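Local structure of lipoprotein (Clostridium difficile, 4OTE) at residues A[86-91]-A[188-193]. The protein probably serves as the membrane-tethered substrate-binding lipoprotein of a methionine uptake system, holding selenomethionine in the crystal between its two lobes. Residues are numbered along the deposited sequence; the frame is centred on the assembly and turned at random.
Sequences PAILYS and IYTAPI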
loop_
_atom_site.group_PDB
_atom_site.type_symbol
_atom_site.label_atom_id
_atom_site.label_comp_id
_atom_site.label_asym_id
_atom_site.label_seq_id
_atom_site.Cartn_x
_atom_site.Cartn_y
_atom_site.Cartn_z
ATOM N N PRO A 86 1.087 -6.789 1.506
ATOM C CA PRO A 86 1.843 -7.370 0.402
ATOM C C PRO A 86 1.110 -7.211 -0.921
ATOM O O PRO A 86 -0.107 -7.392 -0.975
ATOM C CB PRO A 86 1.936 -8.855 0.773
ATOM C CG PRO A 86 1.721 -8.914 2.239
ATOM C CD PRO A 86 0.815 -7.770 2.572
ATOM N N ALA A 87 1.848 -6.854 -1.969
ATOM C CA ALA A 87 1.290 -6.786 -3.313
ATOM C C ALA A 87 0.749 -8.153 -3.698
ATOM O O ALA A 87 1.374 -9.172 -3.424
ATOM C CB ALA A 87 2.350 -6.340 -4.311
ATOM N N ILE A 88 -0.425 -8.167 -4.311
ATOM C CA ILE A 88 -1.053 -9.402 -4.747
ATOM C C ILE A 88 -1.250 -9.353 -6.255
ATOM O O ILE A 88 -1.686 -8.335 -6.799
ATOM C CB ILE A 88 -2.396 -9.643 -4.024
ATOM C CG1 ILE A 88 -2.133 -9.939 -2.543
ATOM C CG2 ILE A 88 -3.155 -10.806 -4.664
ATOM C CD1 ILE A 88 -3.374 -9.925 -1.678
ATOM N N LEU A 89 -0.898 -10.449 -6.920
ATOM C CA LEU A 89 -1.097 -10.592 -8.353
ATOM C C LEU A 89 -2.467 -11.227 -8.568
ATOM O O LEU A 89 -2.711 -12.346 -8.110
ATOM C CB LEU A 89 0.014 -11.457 -8.959
ATOM C CG LEU A 89 0.061 -11.622 -10.486
ATOM C CD1 LEU A 89 0.247 -10.286 -11.184
ATOM C CD2 LEU A 89 1.169 -12.587 -10.887
ATOM N N TYR A 90 -3.359 -10.494 -9.234
ATOM C CA TYR A 90 -4.728 -10.939 -9.483
ATOM C C TYR A 90 -4.887 -11.377 -10.932
ATOM O O TYR A 90 -4.145 -10.933 -11.806
ATOM C CB TYR A 90 -5.724 -9.812 -9.198
ATOM C CG TYR A 90 -5.805 -9.397 -7.748
ATOM C CD1 TYR A 90 -4.941 -8.439 -7.234
ATOM C CD2 TYR A 90 -6.756 -9.948 -6.895
ATOM C CE1 TYR A 90 -5.013 -8.045 -5.911
ATOM C CE2 TYR A 90 -6.836 -9.561 -5.568
ATOM C CZ TYR A 90 -5.962 -8.607 -5.079
ATOM O OH TYR A 90 -6.025 -8.211 -3.763
ATOM N N SER A 91 -5.869 -12.238 -11.179
ATOM C CA SER A 91 -6.144 -12.730 -12.523
ATOM C C SER A 91 -7.567 -13.273 -12.622
ATOM O O SER A 91 -8.042 -13.942 -11.704
ATOM C CB SER A 91 -5.140 -13.821 -12.903
ATOM O OG SER A 91 -5.362 -14.302 -14.219
ATOM N N ILE A 188 -3.245 -15.003 -7.399
ATOM C CA ILE A 188 -2.388 -16.126 -7.789
ATOM C C ILE A 188 -0.978 -16.044 -7.190
ATOM O O ILE A 188 -0.197 -16.978 -7.305
ATOM C CB ILE A 188 -2.303 -16.269 -9.329
ATOM C CG1 ILE A 188 -1.571 -15.088 -9.970
ATOM C CG2 ILE A 188 -3.699 -16.404 -9.925
ATOM C CD1 ILE A 188 -1.362 -15.250 -11.464
ATOM N N TYR A 189 -0.659 -14.926 -6.552
ATOM C CA TYR A 189 0.641 -14.744 -5.925
ATOM C C TYR A 189 0.558 -13.583 -4.951
ATOM O O TYR A 189 -0.009 -12.537 -5.272
ATOM C CB TYR A 189 1.725 -14.473 -6.976
ATOM C CG TYR A 189 3.027 -13.963 -6.397
ATOM C CD1 TYR A 189 3.959 -14.840 -5.850
ATOM C CD2 TYR A 189 3.319 -12.603 -6.388
ATOM C CE1 TYR A 189 5.150 -14.378 -5.316
ATOM C CE2 TYR A 189 4.505 -12.131 -5.851
ATOM C CZ TYR A 189 5.419 -13.022 -5.321
ATOM O OH TYR A 189 6.595 -12.547 -4.788
ATOM N N THR A 190 1.108 -13.789 -3.759
ATOM C CA THR A 190 1.229 -12.742 -2.760
ATOM C C THR A 190 2.709 -12.521 -2.493
ATOM O O THR A 190 3.471 -13.483 -2.377
ATOM C CB THR A 190 0.522 -13.139 -1.453
ATOM O OG1 THR A 190 -0.815 -13.558 -1.744
ATOM C CG2 THR A 190 0.480 -11.968 -0.475
ATOM N N ALA A 191 3.113 -11.257 -2.401
ATOM C CA ALA A 191 4.521 -10.912 -2.200
ATOM C C ALA A 191 4.973 -11.265 -0.786
ATOM O O ALA A 191 4.151 -11.346 0.128
ATOM C CB ALA A 191 4.750 -9.433 -2.475
ATOM N N PRO A 192 6.285 -11.482 -0.595
ATOM C CA PRO A 192 6.750 -11.845 0.744
ATOM C C PRO A 192 6.517 -10.726 1.750
ATOM O O PRO A 192 6.443 -9.558 1.365
ATOM C CB PRO A 192 8.257 -12.083 0.556
ATOM C CG PRO A 192 8.498 -12.114 -0.914
ATOM C CD PRO A 192 7.403 -11.313 -1.540
ATOM N N ILE A 193 6.400 -11.083 3.024
ATOM C CA ILE A 193 6.293 -10.088 4.081
ATOM C C ILE A 193 7.627 -9.364 4.215
ATOM O O ILE A 193 8.671 -9.995 4.360
ATOM C CB ILE A 193 5.937 -10.704 5.453
ATOM C CG1 ILE A 193 4.665 -11.562 5.370
ATOM C CG2 ILE A 193 5.796 -9.607 6.503
ATOM C CD1 ILE A 193 3.501 -10.895 4.674
#
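At the edge of the five-stranded mixed sheet of one lobe, strand 88-90 pairs antiparallel with the outermost strand 187-190, the axes of the segments 88-90 and 188-190 coming within 4.7 Å. Three backbone hydrogen bonds join segments 86-91 and 188-193. I188 N gives a nearly straight bond to L89 O (2.8 Å, 174° at the hydrogen), approaching almost along the C=O axis. L89 N binds Y189 O in that carbonyl's plane, and Y189 O also receives the CA-H of I88. A191 N also gives a bond to A87 O at 2.9 Å.

In the two-lobed fold of periplasmic binding proteins, this sheet continues inward through strand 168-171, which bonds the other edge of strand 88-90. I88 and T190 form a non-hydrogen-bonded pair, their side chains running alongside each other in the same direction. T190 CG2, anti to its backbone N, bridges I88 CG1 and P86 CB, the latter at 3.7 Å. On the opposite face L89 CG is also anti to N (chi1 -174°), and its CD2 meets I188 CD1 at 3.7 Å as the two chains cross obliquely. I188 takes the crowded chi1 of 67°, which lays CG1 over L89 O. L89 CB touches Y189 CB and lies at the edge of the tyrosine ring; the Y189 side chain also touches Y121 and S124 of helix 112-124.

A87 CB and A191 CB, methyl groups with little bulk, meet at 4.3 Å. P86, lacking an N-H, contributes apolar surface: its CG meets I193 CD1 at 3.6 Å, and both side chains touch I238 of strand 238-239.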